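Local coordinates for acyl-CoA dehydrogenase domain protein Tcur3481 (Thermomonospora curvata, PDB 6WY9) that binds FAD and, as a member of the acyl-CoA dehydrogenase family, probably oxidises acyl-CoA thioesters, at residues L163-T168 and F176-D181; D181-S186 and A205-A210. All blocks are in the same frame, centred on the assembly; numbering follows the deposited sequence.

Contact 1 (L163-T168 and F176-D181)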
ATOM      1  N   LEU B 163     -25.107 -17.405 -26.370  1.00 53.40           N
ATOM      2  CA  LEU B 163     -24.655 -16.885 -25.089  1.00 52.65           C
ATOM      3  C   LEU B 163     -24.922 -17.913 -23.999  1.00 51.51           C
ATOM      4  O   LEU B 163     -25.982 -18.541 -23.979  1.00 53.21           O
ATOM      5  CB  LEU B 163     -25.394 -15.600 -24.706  1.00 53.68           C
ATOM      6  CG  LEU B 163     -25.489 -14.417 -25.670  1.00 56.40           C
ATOM      7  CD1 LEU B 163     -26.648 -14.641 -26.627  1.00 57.92           C
ATOM      8  CD2 LEU B 163     -25.692 -13.123 -24.860  1.00 56.30           C
ATOM      9  N   LEU B 164     -23.966 -18.072 -23.084  1.00 49.90           N
ATOM     10  CA  LEU B 164     -24.233 -18.741 -21.824  1.00 48.63           C
ATOM     11  C   LEU B 164     -24.654 -17.685 -20.808  1.00 48.56           C
ATOM     12  O   LEU B 164     -23.893 -16.744 -20.535  1.00 50.34           O
ATOM     13  CB  LEU B 164     -22.998 -19.497 -21.340  1.00 47.13           C
ATOM     14  CG  LEU B 164     -22.398 -20.482 -22.320  1.00 48.01           C
ATOM     15  CD1 LEU B 164     -21.308 -21.292 -21.654  1.00 48.27           C
ATOM     16  CD2 LEU B 164     -23.518 -21.427 -22.939  1.00 49.31           C
ATOM     17  N   VAL B 165     -25.841 -17.860 -20.227  1.00 46.82           N
ATOM     18  CA  VAL B 165     -26.488 -16.885 -19.346  1.00 44.97           C
ATOM     19  C   VAL B 165     -26.699 -17.535 -17.980  1.00 44.74           C
ATOM     20  O   VAL B 165     -27.336 -18.587 -17.903  1.00 44.93           O
ATOM     21  CB  VAL B 165     -27.854 -16.449 -19.917  1.00 45.55           C
ATOM     22  CG1 VAL B 165     -28.620 -15.521 -18.918  1.00 46.82           C
ATOM     23  CG2 VAL B 165     -27.700 -15.821 -21.297  1.00 45.85           C
ATOM     24  N   SER B 166     -26.209 -16.898 -16.908  1.00 43.97           N
ATOM     25  CA  SER B 166     -26.455 -17.411 -15.568  1.00 44.17           C
ATOM     26  C   SER B 166     -27.816 -16.911 -15.065  1.00 45.77           C
ATOM     27  O   SER B 166     -28.204 -15.758 -15.308  1.00 45.52           O
ATOM     28  CB  SER B 166     -25.301 -17.004 -14.621  1.00 43.52           C
ATOM     29  OG  SER B 166     -25.315 -15.618 -14.337  1.00 41.78           O
ATOM     30  N   ALA B 167     -28.565 -17.806 -14.414  1.00 46.23           N
ATOM     31  CA  ALA B 167     -29.912 -17.531 -13.903  1.00 48.22           C
ATOM     32  C   ALA B 167     -30.224 -18.477 -12.743  1.00 49.83           C
ATOM     33  O   ALA B 167     -29.628 -19.551 -12.617  1.00 52.74           O
ATOM     34  CB  ALA B 167     -30.974 -17.680 -15.004  1.00 48.35           C
ATOM     35  N   THR B 168     -31.161 -18.075 -11.898  1.00 48.89           N
ATOM     36  CA  THR B 168     -31.597 -18.914 -10.775  1.00 51.55           C
ATOM     37  C   THR B 168     -32.931 -19.573 -11.112  1.00 55.01           C
ATOM     38  O   THR B 168     -33.925 -18.885 -11.407  1.00 56.13           O
ATOM     39  CB  THR B 168     -31.665 -18.090  -9.490  1.00 51.50           C
ATOM     40  OG1 THR B 168     -30.330 -17.636  -9.175  1.00 50.72           O
ATOM     41  CG2 THR B 168     -32.254 -18.913  -8.280  1.00 54.41           C
ATOM     42  N   PHE B 176     -27.221 -21.504 -18.603  1.00 48.93           N
ATOM     43  CA  PHE B 176     -28.154 -21.866 -19.669  1.00 51.18           C
ATOM     44  C   PHE B 176     -27.670 -21.315 -20.994  1.00 52.55           C
ATOM     45  O   PHE B 176     -27.249 -20.157 -21.064  1.00 53.35           O
ATOM     46  CB  PHE B 176     -29.553 -21.306 -19.405  1.00 51.66           C
ATOM     47  CG  PHE B 176     -30.122 -21.696 -18.074  1.00 51.91           C
ATOM     48  CD1 PHE B 176     -29.709 -21.051 -16.903  1.00 50.35           C
ATOM     49  CD2 PHE B 176     -31.079 -22.695 -18.001  1.00 52.97           C
ATOM     50  CE1 PHE B 176     -30.263 -21.428 -15.667  1.00 50.93           C
ATOM     51  CE2 PHE B 176     -31.628 -23.079 -16.801  1.00 54.12           C
ATOM     52  CZ  PHE B 176     -31.230 -22.440 -15.632  1.00 53.07           C
ATOM     53  N   LEU B 177     -27.774 -22.129 -22.047  1.00 52.34           N
ATOM     54  CA  LEU B 177     -27.402 -21.720 -23.393  1.00 54.79           C
ATOM     55  C   LEU B 177     -28.570 -21.041 -24.099  1.00 57.31           C
ATOM     56  O   LEU B 177     -29.698 -21.561 -24.117  1.00 57.19           O
ATOM     57  CB  LEU B 177     -26.925 -22.921 -24.209  1.00 58.49           C
ATOM     58  CG  LEU B 177     -26.289 -22.556 -25.554  1.00 61.00           C
ATOM     59  CD1 LEU B 177     -25.100 -23.445 -25.837  1.00 63.78           C
ATOM     60  CD2 LEU B 177     -27.328 -22.692 -26.666  1.00 62.69           C
ATOM     61  N   VAL B 178     -28.287 -19.902 -24.724  1.00 59.80           N
ATOM     62  CA  VAL B 178     -29.311 -19.126 -25.412  1.00 63.24           C
ATOM     63  C   VAL B 178     -28.821 -18.779 -26.809  1.00 61.60           C
ATOM     64  O   VAL B 178     -27.667 -18.366 -26.984  1.00 59.61           O
ATOM     65  CB  VAL B 178     -29.646 -17.847 -24.620  1.00 64.73           C
ATOM     66  CG1 VAL B 178     -30.566 -16.983 -25.417  1.00 68.21           C
ATOM     67  CG2 VAL B 178     -30.274 -18.222 -23.284  1.00 64.76           C
ATOM     68  N   ASP B 179     -29.699 -18.904 -27.795  1.00 62.30           N
ATOM     69  CA  ASP B 179     -29.355 -18.445 -29.138  1.00 63.57           C
ATOM     70  C   ASP B 179     -29.490 -16.929 -29.205  1.00 62.96           C
ATOM     71  O   ASP B 179     -30.373 -16.342 -28.571  1.00 64.06           O
ATOM     72  CB  ASP B 179     -30.232 -19.144 -30.186  1.00 67.98           C
ATOM     73  CG  ASP B 179     -29.912 -20.628 -30.288  1.00 71.24           C
ATOM     74  OD1 ASP B 179     -28.745 -21.000 -30.041  1.00 71.51           O
ATOM     75  OD2 ASP B 179     -30.815 -21.425 -30.566  1.00 75.25           O
ATOM     76  N   ALA B 180     -28.568 -16.288 -29.929  1.00 62.38           N
ATOM     77  CA  ALA B 180     -28.529 -14.826 -29.966  1.00 62.00           C
ATOM     78  C   ALA B 180     -29.729 -14.226 -30.681  1.00 66.59           C
ATOM     79  O   ALA B 180     -29.973 -13.025 -30.534  1.00 68.39           O
ATOM     80  CB  ALA B 180     -27.257 -14.327 -30.654  1.00 61.18           C
ATOM     81  N   ASP B 181     -30.446 -15.025 -31.478  1.00 67.82           N
ATOM     82  CA  ASP B 181     -31.672 -14.629 -32.163  1.00 69.44           C
ATOM     83  C   ASP B 181     -32.927 -15.167 -31.468  1.00 67.31           C
ATOM     84  O   ASP B 181     -34.011 -15.159 -32.064  1.00 69.40           O
ATOM     85  CB  ASP B 181     -31.636 -15.100 -33.616  1.00 75.32           C
ATOM     86  CG  ASP B 181     -31.525 -16.610 -33.731  1.00 78.86           C
ATOM     87  OD1 ASP B 181     -31.299 -17.270 -32.693  1.00 78.02           O
ATOM     88  OD2 ASP B 181     -31.670 -17.145 -34.843  1.00 82.66           O
TER
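Val165 and Phe176 form one of two antiparallel hydrogen-bonded pairs in this beta hairpin of the acyl-CoA dehydrogenase beta domain; Leu163 and Val178 form the other. Leu163 N gives a nearly straight bond to Val178 O (2.8 Å, 165° at the hydrogen), whereas Phe176 N reaches Val165 O at 3.0 Å from a position tilted 34° out of that carbonyl's plane. Between them Leu164 and Leu177 are a non-hydrogen-bonded pair, and Leu164 CA makes a bent CA-H...O contact with Phe176 O.

Leu164 CD2 lies over the branch of Leu177, 3.9 Å from its CD1; on the reverse face Val165 CG2 meets Val178 CG2 at 4.0 Å. Chi2 of Phe176 (78°) sets the turn of its ring, with Val165 O and Ala167 O at the edge near the ring plane and CE1 3.9 Å from Ala167 CB. The hairpin is looser where the second strand ends: Leu163 CD1 reaches CA of partly exposed Ala180 at 3.8 Å, with CB a little farther, and Asp179 points away, its OD1 hydrogen-bonded to His162 ND1.

Leu164 and Leu177 pack against helix 87-100, while Val165 and Val178 face Leu147 of strand 144-154 and Val178 also touches strand 206-210.

Contact 2 (D181-S186 and A205-A210)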
ATOM      1  N   ASP B 181     -30.446 -15.025 -31.478  1.00 67.82           N
ATOM      2  CA  ASP B 181     -31.672 -14.629 -32.163  1.00 69.44           C
ATOM      3  C   ASP B 181     -32.927 -15.167 -31.468  1.00 67.31           C
ATOM      4  O   ASP B 181     -34.011 -15.159 -32.064  1.00 69.40           O
ATOM      5  CB  ASP B 181     -31.636 -15.100 -33.616  1.00 75.32           C
ATOM      6  CG  ASP B 181     -31.525 -16.610 -33.731  1.00 78.86           C
ATOM      7  OD1 ASP B 181     -31.299 -17.270 -32.693  1.00 78.02           O
ATOM      8  OD2 ASP B 181     -31.670 -17.145 -34.843  1.00 82.66           O
ATOM      9  N   ALA B 182     -32.798 -15.632 -30.227  1.00 63.30           N
ATOM     10  CA  ALA B 182     -33.936 -16.191 -29.501  1.00 64.52           C
ATOM     11  C   ALA B 182     -35.053 -15.157 -29.348  1.00 66.17           C
ATOM     12  O   ALA B 182     -34.774 -13.969 -29.132  1.00 67.26           O
ATOM     13  CB  ALA B 182     -33.494 -16.671 -28.115  1.00 60.33           C
ATOM     14  N   PRO B 183     -36.324 -15.573 -29.391  1.00 66.69           N
ATOM     15  CA  PRO B 183     -37.407 -14.620 -29.120  1.00 67.91           C
ATOM     16  C   PRO B 183     -37.346 -14.139 -27.676  1.00 67.06           C
ATOM     17  O   PRO B 183     -36.938 -14.865 -26.765  1.00 65.53           O
ATOM     18  CB  PRO B 183     -38.687 -15.424 -29.403  1.00 71.31           C
ATOM     19  CG  PRO B 183     -38.303 -16.850 -29.277  1.00 71.02           C
ATOM     20  CD  PRO B 183     -36.810 -16.953 -29.551  1.00 68.56           C
ATOM     21  N   GLY B 184     -37.732 -12.882 -27.477  1.00 68.99           N
ATOM     22  CA  GLY B 184     -37.658 -12.269 -26.163  1.00 68.47           C
ATOM     23  C   GLY B 184     -36.288 -11.769 -25.747  1.00 65.61           C
ATOM     24  O   GLY B 184     -36.138 -11.270 -24.623  1.00 65.82           O
ATOM     25  N   LEU B 185     -35.279 -11.868 -26.598  1.00 62.86           N
ATOM     26  CA  LEU B 185     -33.937 -11.436 -26.241  1.00 59.78           C
ATOM     27  C   LEU B 185     -33.645 -10.112 -26.928  1.00 58.13           C
ATOM     28  O   LEU B 185     -33.859  -9.988 -28.136  1.00 58.74           O
ATOM     29  CB  LEU B 185     -32.920 -12.490 -26.666  1.00 61.31           C
ATOM     30  CG  LEU B 185     -31.477 -12.236 -26.302  1.00 62.63           C
ATOM     31  CD1 LEU B 185     -31.348 -12.517 -24.810  1.00 62.33           C
ATOM     32  CD2 LEU B 185     -30.623 -13.163 -27.128  1.00 63.65           C
ATOM     33  N   SER B 186     -33.150  -9.124 -26.185  1.00 56.17           N
ATOM     34  CA  SER B 186     -32.719  -7.910 -26.869  1.00 57.96           C
ATOM     35  C   SER B 186     -31.559  -7.304 -26.108  1.00 56.32           C
ATOM     36  O   SER B 186     -31.353  -7.598 -24.924  1.00 54.80           O
ATOM     37  CB  SER B 186     -33.868  -6.907 -27.019  1.00 61.99           C
ATOM     38  OG  SER B 186     -34.289  -6.433 -25.760  1.00 62.71           O
ATOM     39  N   ALA B 205     -38.743 -13.945 -20.998  1.00 58.83           N
ATOM     40  CA  ALA B 205     -39.201 -15.321 -21.165  1.00 57.29           C
ATOM     41  C   ALA B 205     -38.490 -15.980 -22.346  1.00 56.62           C
ATOM     42  O   ALA B 205     -39.112 -16.590 -23.222  1.00 56.40           O
ATOM     43  CB  ALA B 205     -40.721 -15.375 -21.329  1.00 59.44           C
ATOM     44  N   VAL B 206     -37.171 -15.853 -22.359  1.00 56.48           N
ATOM     45  CA  VAL B 206     -36.360 -16.287 -23.501  1.00 57.51           C
ATOM     46  C   VAL B 206     -36.172 -17.801 -23.434  1.00 56.91           C
ATOM     47  O   VAL B 206     -35.751 -18.317 -22.391  1.00 56.51           O
ATOM     48  CB  VAL B 206     -35.002 -15.582 -23.502  1.00 56.47           C
ATOM     49  CG1 VAL B 206     -34.179 -16.082 -24.683  1.00 58.16           C
ATOM     50  CG2 VAL B 206     -35.131 -14.040 -23.525  1.00 55.54           C
ATOM     51  N   PRO B 207     -36.415 -18.529 -24.515  1.00 59.71           N
ATOM     52  CA  PRO B 207     -36.157 -19.978 -24.502  1.00 59.76           C
ATOM     53  C   PRO B 207     -34.681 -20.287 -24.279  1.00 58.03           C
ATOM     54  O   PRO B 207     -33.795 -19.618 -24.831  1.00 56.31           O
ATOM     55  CB  PRO B 207     -36.623 -20.431 -25.888  1.00 62.54           C
ATOM     56  CG  PRO B 207     -37.553 -19.352 -26.345  1.00 63.68           C
ATOM     57  CD  PRO B 207     -37.033 -18.076 -25.772  1.00 60.47           C
ATOM     58  N   ALA B 208     -34.419 -21.302 -23.452  1.00 57.81           N
ATOM     59  CA  ALA B 208     -33.041 -21.671 -23.142  1.00 58.61           C
ATOM     60  C   ALA B 208     -32.961 -23.142 -22.787  1.00 60.88           C
ATOM     61  O   ALA B 208     -33.964 -23.776 -22.448  1.00 61.62           O
ATOM     62  CB  ALA B 208     -32.447 -20.863 -21.980  1.00 56.41           C
ATOM     63  N   ARG B 209     -31.738 -23.660 -22.836  1.00 61.55           N
ATOM     64  CA  ARG B 209     -31.437 -25.048 -22.520  1.00 64.08           C
ATOM     65  C   ARG B 209     -30.364 -25.066 -21.448  1.00 60.32           C
ATOM     66  O   ARG B 209     -29.371 -24.339 -21.552  1.00 57.09           O
ATOM     67  CB  ARG B 209     -30.935 -25.796 -23.753  1.00 70.45           C
ATOM     68  CG  ARG B 209     -31.818 -25.647 -24.973  1.00 77.40           C
ATOM     69  CD  ARG B 209     -33.132 -26.365 -24.758  1.00 84.41           C
ATOM     70  NE  ARG B 209     -32.943 -27.808 -24.652  1.00 89.41           N
ATOM     71  CZ  ARG B 209     -33.935 -28.698 -24.640  1.00 93.25           C
ATOM     72  NH1 ARG B 209     -35.196 -28.296 -24.730  1.00 94.46           N
ATOM     73  NH2 ARG B 209     -33.663 -29.994 -24.542  1.00 94.82           N
ATOM     74  N   ALA B 210     -30.551 -25.892 -20.425  1.00 59.62           N
ATOM     75  CA  ALA B 210     -29.596 -25.916 -19.323  1.00 58.33           C
ATOM     76  C   ALA B 210     -28.312 -26.653 -19.703  1.00 56.02           C
ATOM     77  O   ALA B 210     -28.318 -27.589 -20.515  1.00 54.86           O
ATOM     78  CB  ALA B 210     -30.230 -26.569 -18.090  1.00 60.07           C
TER
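A type II beta turn, Ala182 to Leu185, leads the chain from strand 172-179 into strand 185-191 of the beta domain and packs on Val206 and Pro207 of strand 206-210; Val206 also belongs to a G1 beta bulge, where it and Ala205 both face Leu147. The turn's own closing bond, Leu185 N to Ala182 O, is weak at 3.3 Å. No hydrogen bond joins the two segments; they meet by van der Waals packing.

Val206 carries most of the contact. Its CG1, anti to the backbone N (chi1 179°), presses on Ala182 CB at 3.5 Å, while CG2, beside the backbone N, sits 3.1 Å from Gly184 O, short for a methyl group, and has Leu185 CB 4.1 Å away. Gly184 has a positive phi (80°), as the third residue of a type II turn usually does; its backbone is hydrogen-bonded to that of Asp204, just before Ala205.

Toward solvent, the rings of Pro183 and Pro207 cross obliquely, Pro183 CG 3.9 Å from Pro207 CD. Val206 and Ala208 carry backbone hydrogen bonds to Leu147 and Trp145 of strand 144-154. Pro183 O points into the junction of the two residues opposite, 3.6 Å from Val206 CA and 3.4 Å from Pro207 CD.

How the contacts relate
Both contacts lie in the beta domain, away from the flavin pocket, with centres about 7 Å apart. Contact 1 is largely buried and is built as sheet, with four backbone bonds in register, aliphatic side chains on both faces and one aromatic ring on the face of the valines. Contact 2 is at the surface and rests on Val206 packed against a turn, with two proline rings toward solvent and no hydrogen bond across. Strand 172-179 links the two: it pairs with 160-169 in contact 1 and with 206-210, the strand of contact 2, where Leu177 N probably donates to Arg209 O at 2.8 Å. The chain then passes through Asp181, common to both contacts, and Leu185 CD2 packs against Ala180 O at 3.5 Å.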